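PDB 3FD3: chromosome replication initiation inhibitor protein from Agrobacterium tumefaciens, which probably acts as a DNA-binding LysR-type transcription factor, the part described here being its C-terminal effector-binding domains without the DNA-binding domain. Local coordinates for residues I6-D11 with T15-A20; N33-D38 with V43-G48. All blocks are in the same frame, centred on the assembly; numbering follows the deposited sequence.

Overall arrangement
The two contacts follow one another along the chain, and their centres lie about 13 Å apart. Contact 1 joins strand 3-8 to helix 17-26; contact 2 joins the next strand, 31-36, to helix 42-47. The strands are parallel neighbours in one mixed sheet, and backbone pairs such as Ile6 O to Ala35 N (2.8 Å) tie the contacts together. Their helices pack on opposite faces of this sheet, so successive layers of a three-layer alpha/beta subdomain are built in turn. Leu18 and Ile34 also touch each other where strand 31-36, outermost within this chain, meets the second subunit, which places both contacts near the dimer interface of the LysR effector-binding region.

Contact 1: residues I6-D11 with T15-A20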
loop_
_atom_site.group_PDB
_atom_site.type_symbol
_atom_site.label_atom_id
_atom_site.label_comp_id
_atom_site.label_asym_id
_atom_site.label_seq_id
_atom_site.Cartn_x
_atom_site.Cartn_y
_atom_site.Cartn_z
ATOM N N ILE A 6 -3.723 -1.924 16.631
ATOM C CA ILE A 6 -2.456 -1.212 16.555
ATOM C C ILE A 6 -2.488 -0.314 15.316
ATOM O O ILE A 6 -3.034 -0.692 14.287
ATOM C CB ILE A 6 -1.277 -2.195 16.436
ATOM C CG1 ILE A 6 -1.252 -3.188 17.587
ATOM C CG2 ILE A 6 0.102 -1.463 16.380
ATOM C CD1 ILE A 6 -0.393 -4.447 17.192
ATOM N N ALA A 7 -1.969 0.892 15.435
ATOM C CA ALA A 7 -1.941 1.847 14.338
ATOM C C ALA A 7 -0.503 2.015 13.852
ATOM O O ALA A 7 0.462 1.842 14.604
ATOM C CB ALA A 7 -2.509 3.211 14.765
ATOM N N THR A 8 -0.376 2.344 12.561
ATOM C CA THR A 8 0.930 2.659 11.963
ATOM C C THR A 8 0.689 3.645 10.835
ATOM O O THR A 8 -0.421 3.678 10.256
ATOM C CB THR A 8 1.655 1.412 11.402
ATOM O OG1 THR A 8 2.905 1.822 10.821
ATOM C CG2 THR A 8 0.827 0.682 10.336
ATOM N N ASN A 9 1.716 4.440 10.541
ATOM C CA ASN A 9 1.740 5.216 9.324
ATOM C C ASN A 9 1.992 4.289 8.138
ATOM O O ASN A 9 2.585 3.218 8.290
ATOM C CB ASN A 9 2.795 6.355 9.389
ATOM C CG ASN A 9 4.260 5.846 9.642
ATOM O OD1 ASN A 9 4.492 4.867 10.326
ATOM N ND2 ASN A 9 5.233 6.606 9.172
ATOM N N ALA A 10 1.573 4.707 6.947
ATOM C CA ALA A 10 1.758 3.876 5.752
ATOM C C ALA A 10 3.218 3.569 5.475
ATOM O O ALA A 10 3.568 2.476 5.024
ATOM C CB ALA A 10 1.130 4.553 4.497
ATOM N N ASP A 11 4.080 4.563 5.669
ATOM C CA ASP A 11 5.493 4.379 5.313
ATOM C C ASP A 11 6.168 3.324 6.220
ATOM O O ASP A 11 7.011 2.574 5.747
ATOM C CB ASP A 11 6.242 5.707 5.339
ATOM C CG ASP A 11 5.816 6.645 4.215
ATOM O OD1 ASP A 11 5.408 6.153 3.135
ATOM O OD2 ASP A 11 5.883 7.886 4.403
ATOM N N THR A 15 7.572 -0.666 5.063
ATOM C CA THR A 15 8.953 -0.963 5.330
ATOM C C THR A 15 9.088 -2.047 6.428
ATOM O O THR A 15 8.999 -3.251 6.103
ATOM C CB THR A 15 9.784 0.323 5.612
ATOM O OG1 THR A 15 9.161 1.102 6.643
ATOM C CG2 THR A 15 9.911 1.206 4.294
ATOM N N TRP A 16 9.150 -1.633 7.684
ATOM C CA TRP A 16 9.624 -2.455 8.815
ATOM C C TRP A 16 8.547 -2.958 9.773
ATOM O O TRP A 16 8.804 -3.875 10.576
ATOM C CB TRP A 16 10.675 -1.668 9.623
ATOM C CG TRP A 16 10.090 -0.485 10.351
ATOM C CD1 TRP A 16 9.813 0.762 9.841
ATOM C CD2 TRP A 16 9.656 -0.458 11.705
ATOM N NE1 TRP A 16 9.268 1.566 10.812
ATOM C CE2 TRP A 16 9.148 0.843 11.968
ATOM C CE3 TRP A 16 9.669 -1.397 12.740
ATOM C CZ2 TRP A 16 8.641 1.214 13.213
ATOM C CZ3 TRP A 16 9.181 -1.020 13.967
ATOM C CH2 TRP A 16 8.656 0.262 14.195
ATOM N N PHE A 17 7.347 -2.381 9.731
ATOM C CA PHE A 17 6.365 -2.617 10.795
ATOM C C PHE A 17 5.945 -4.083 10.920
ATOM O O PHE A 17 5.898 -4.627 12.049
ATOM C CB PHE A 17 5.143 -1.732 10.538
ATOM C CG PHE A 17 3.995 -1.887 11.528
ATOM C CD1 PHE A 17 3.987 -1.212 12.725
ATOM C CD2 PHE A 17 2.923 -2.676 11.218
ATOM C CE1 PHE A 17 2.916 -1.347 13.607
ATOM C CE2 PHE A 17 1.853 -2.789 12.099
ATOM C CZ PHE A 17 1.873 -2.126 13.278
ATOM N N LEU A 18 5.671 -4.725 9.778
ATOM C CA LEU A 18 5.237 -6.119 9.789
ATOM C C LEU A 18 6.352 -7.064 10.163
ATOM O O LEU A 18 6.085 -8.125 10.732
ATOM C CB LEU A 18 4.621 -6.538 8.448
ATOM C CG LEU A 18 3.261 -5.934 8.162
ATOM C CD1 LEU A 18 2.744 -6.392 6.754
ATOM C CD2 LEU A 18 2.274 -6.287 9.272
ATOM N N ASP A 19 7.595 -6.685 9.882
ATOM C CA ASP A 19 8.734 -7.472 10.346
ATOM C C ASP A 19 8.743 -7.555 11.871
ATOM O O ASP A 19 9.004 -8.616 12.429
ATOM C CB ASP A 19 10.056 -6.884 9.843
ATOM C CG ASP A 19 11.241 -7.784 10.128
ATOM O OD1 ASP A 19 11.125 -9.019 9.952
ATOM O OD2 ASP A 19 12.301 -7.260 10.516
ATOM N N ALA A 20 8.446 -6.439 12.539
ATOM C CA ALA A 20 8.328 -6.405 13.989
ATOM C C ALA A 20 7.098 -7.149 14.500
ATOM O O ALA A 20 7.188 -7.969 15.407
ATOM C CB ALA A 20 8.271 -4.934 14.484
#
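Thr8 lies over one face of the Phe17 ring, its CB 3.8 Å from the ring centroid and 14° off the normal, a CH-pi contact made nearly above the centre. The methyl CG2 reaches the CD2-CE2 side of the ring, while OG1 sits 3.7 Å from Phe17 CD1. At the far edge, in the ring plane, Ile6 CG2 meets Phe17 CZ at 3.6 Å. The ring gets there because Phe17 carries CG anti to the backbone N (chi1 178°), which sends it from the first turn of helix 17-26 onto the strand. Thr8 OG1 is turned to its own chain and donates to Asn9 O (2.9 Å), which fixes the rotation of the side chain against the ring face.

Farther along, Thr15 OG1 donates to Asp11 O at 2.8 Å, with a C=O...O angle of 138°, and so ties the first turn of the short helix 10-13 to the second residue beyond its end. The carboxylate of Asp11 is held by Tyr75 and Thr134, near a bound calcium ion. Ile34, Val55 and Met196 enclose Phe17 further, so the ring is buried between sheet and helices. Strand, short helix and second helix together open the first beta-alpha-beta unit of the periplasmic-binding-protein-like fold found in LysR effector domains.

Contact 2: residues N33-D38 with V43-G48; sequences NIAVDD and VEWLRG
Residues 33-36 of strand 31-36 and residues 43-47 of helix 42-47 keep their backbones well apart, the nearest CA atoms being those of Asp37 and Trp45 at 9.7 Å, and no hydrogen bond joins the two segments. The helix keeps its own regular bonding, with Arg47 N to Val43 O at 3.0 Å and Gly48 N to Glu44 O at 2.8 Å. The indole of Trp45 spans this gap.

Its six-membered ring leads: CZ3 touches Ala35 CB at 3.6 Å and Asp37 CB at 3.7 Å, two residues that alternate with Val36 and so direct their CB atoms to the helix. CH2 lies close to the same two carbons, and Val36 O stands off the ring edge, near its plane, 4.1 Å from CH2. Trp45 has CG anti to the carbonyl carbon (chi1 -64°), and this aims the indole across at the strand, where it also packs on Ala7 of strand 3-8. Asp37 presents only its CB to the indole. Its carboxylate turns to the connecting turn instead, where OD2 bonds to Thr42 OG1 and OD1 accepts from the backbone N of Gln39 and of His41, a grip that ties the end of the strand to the start of helix 42-47. On the other side of the strand, Val36 packs against Pro132 of the second subunit. The contact joins a strand to the helix that follows it, the beginning of the beta-alpha-beta crossover from strand 31-36 over strand 3-8 to strand 53-56 in this Rossmann-like subdomain.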
loop_
_atom_site.group_PDB
_atom_site.type_symbol
_atom_site.label_atom_id
_atom_site.label_comp_id
_atom_site.label_asym_id
_atom_site.label_seq_id
_atom_site.Cartn_x
_atom_site.Cartn_y
_atom_site.Cartn_z
ATOM N N ASN A 33 -5.147 -6.204 14.515
ATOM C CA ASN A 33 -5.959 -5.395 13.624
ATOM C C ASN A 33 -5.166 -4.132 13.375
ATOM O O ASN A 33 -5.008 -3.285 14.277
ATOM C CB ASN A 33 -7.312 -5.117 14.265
ATOM C CG ASN A 33 -8.189 -4.210 13.426
ATOM O OD1 ASN A 33 -7.821 -3.771 12.368
ATOM N ND2 ASN A 33 -9.368 -3.943 13.918
ATOM N N ILE A 34 -4.607 -4.043 12.175
ATOM C CA ILE A 34 -3.676 -2.972 11.817
ATOM C C ILE A 34 -4.406 -1.847 11.144
ATOM O O ILE A 34 -5.009 -2.022 10.075
ATOM C CB ILE A 34 -2.528 -3.497 10.941
ATOM C CG1 ILE A 34 -1.748 -4.542 11.717
ATOM C CG2 ILE A 34 -1.595 -2.326 10.535
ATOM C CD1 ILE A 34 -0.822 -5.340 10.854
ATOM N N ALA A 35 -4.440 -0.687 11.809
ATOM C CA ALA A 35 -5.080 0.498 11.252
ATOM C C ALA A 35 -3.992 1.388 10.678
ATOM O O ALA A 35 -2.970 1.677 11.342
ATOM C CB ALA A 35 -5.887 1.258 12.349
ATOM N N VAL A 36 -4.173 1.830 9.443
ATOM C CA VAL A 36 -3.142 2.614 8.792
ATOM C C VAL A 36 -3.612 4.068 8.829
ATOM O O VAL A 36 -4.692 4.397 8.326
ATOM C CB VAL A 36 -2.907 2.130 7.333
ATOM C CG1 VAL A 36 -1.770 2.941 6.648
ATOM C CG2 VAL A 36 -2.671 0.620 7.287
ATOM N N ASP A 37 -2.827 4.939 9.438
ATOM C CA ASP A 37 -3.245 6.296 9.665
ATOM C C ASP A 37 -2.364 7.175 8.821
ATOM O O ASP A 37 -1.161 7.245 9.063
ATOM C CB ASP A 37 -3.027 6.687 11.115
ATOM C CG ASP A 37 -3.322 8.151 11.366
ATOM O OD1 ASP A 37 -4.221 8.709 10.682
ATOM O OD2 ASP A 37 -2.631 8.726 12.220
ATOM N N ASP A 38 -2.904 7.839 7.821
ATOM C CA ASP A 38 -2.136 8.937 7.221
ATOM C C ASP A 38 -2.987 10.187 7.096
ATOM O O ASP A 38 -2.728 11.043 6.255
ATOM C CB ASP A 38 -1.496 8.519 5.899
ATOM C CG ASP A 38 -0.663 7.255 6.041
ATOM O OD1 ASP A 38 0.393 7.296 6.711
ATOM O OD2 ASP A 38 -1.095 6.226 5.504
ATOM N N VAL A 43 -3.519 10.117 17.306
ATOM C CA VAL A 43 -3.662 10.684 18.655
ATOM C C VAL A 43 -5.090 10.551 19.196
ATOM O O VAL A 43 -5.290 10.143 20.337
ATOM C CB VAL A 43 -3.213 12.171 18.703
ATOM C CG1 VAL A 43 -3.709 12.851 19.972
ATOM C CG2 VAL A 43 -1.665 12.241 18.583
ATOM N N GLU A 44 -6.072 10.866 18.358
ATOM C CA GLU A 44 -7.477 10.691 18.714
ATOM C C GLU A 44 -7.818 9.225 18.986
ATOM O O GLU A 44 -8.498 8.908 19.968
ATOM C CB GLU A 44 -8.386 11.235 17.607
ATOM C CG GLU A 44 -8.147 12.721 17.289
ATOM C CD GLU A 44 -7.175 12.949 16.100
ATOM O OE1 GLU A 44 -7.683 13.345 14.998
ATOM O OE2 GLU A 44 -5.932 12.721 16.272
ATOM N N TRP A 45 -7.316 8.335 18.140
ATOM C CA TRP A 45 -7.559 6.900 18.311
ATOM C C TRP A 45 -6.992 6.373 19.616
ATOM O O TRP A 45 -7.616 5.548 20.284
ATOM C CB TRP A 45 -6.940 6.103 17.184
ATOM C CG TRP A 45 -7.518 6.359 15.827
ATOM C CD1 TRP A 45 -8.658 7.053 15.523
ATOM C CD2 TRP A 45 -6.994 5.877 14.590
ATOM N NE1 TRP A 45 -8.857 7.047 14.164
ATOM C CE2 TRP A 45 -7.854 6.326 13.569
ATOM C CE3 TRP A 45 -5.873 5.107 14.242
ATOM C CZ2 TRP A 45 -7.628 6.037 12.232
ATOM C CZ3 TRP A 45 -5.645 4.817 12.907
ATOM C CH2 TRP A 45 -6.527 5.282 11.917
ATOM N N LEU A 46 -5.791 6.813 19.958
ATOM C CA LEU A 46 -5.210 6.437 21.241
ATOM C C LEU A 46 -6.023 6.991 22.413
ATOM O O LEU A 46 -6.310 6.283 23.376
ATOM C CB LEU A 46 -3.764 6.903 21.337
ATOM C CG LEU A 46 -2.742 6.069 20.554
ATOM C CD1 LEU A 46 -1.444 6.848 20.362
ATOM C CD2 LEU A 46 -2.434 4.683 21.189
ATOM N N ARG A 47 -6.384 8.256 22.324
ATOM C CA ARG A 47 -7.182 8.889 23.377
ATOM C C ARG A 47 -8.509 8.163 23.570
ATOM O O ARG A 47 -8.945 7.952 24.701
ATOM C CB ARG A 47 -7.407 10.373 23.064
ATOM C CG ARG A 47 -8.025 11.187 24.201
ATOM C CD ARG A 47 -8.565 12.554 23.735
ATOM N NE ARG A 47 -7.561 13.311 22.978
ATOM C CZ ARG A 47 -7.681 13.737 21.710
ATOM N NH1 ARG A 47 -8.791 13.529 20.986
ATOM N NH2 ARG A 47 -6.664 14.398 21.153
ATOM N N GLY A 48 -9.141 7.759 22.478
ATOM C CA GLY A 48 -10.453 7.111 22.531
ATOM C C GLY A 48 -10.410 5.613 22.784
ATOM O O GLY A 48 -11.452 4.964 22.791
#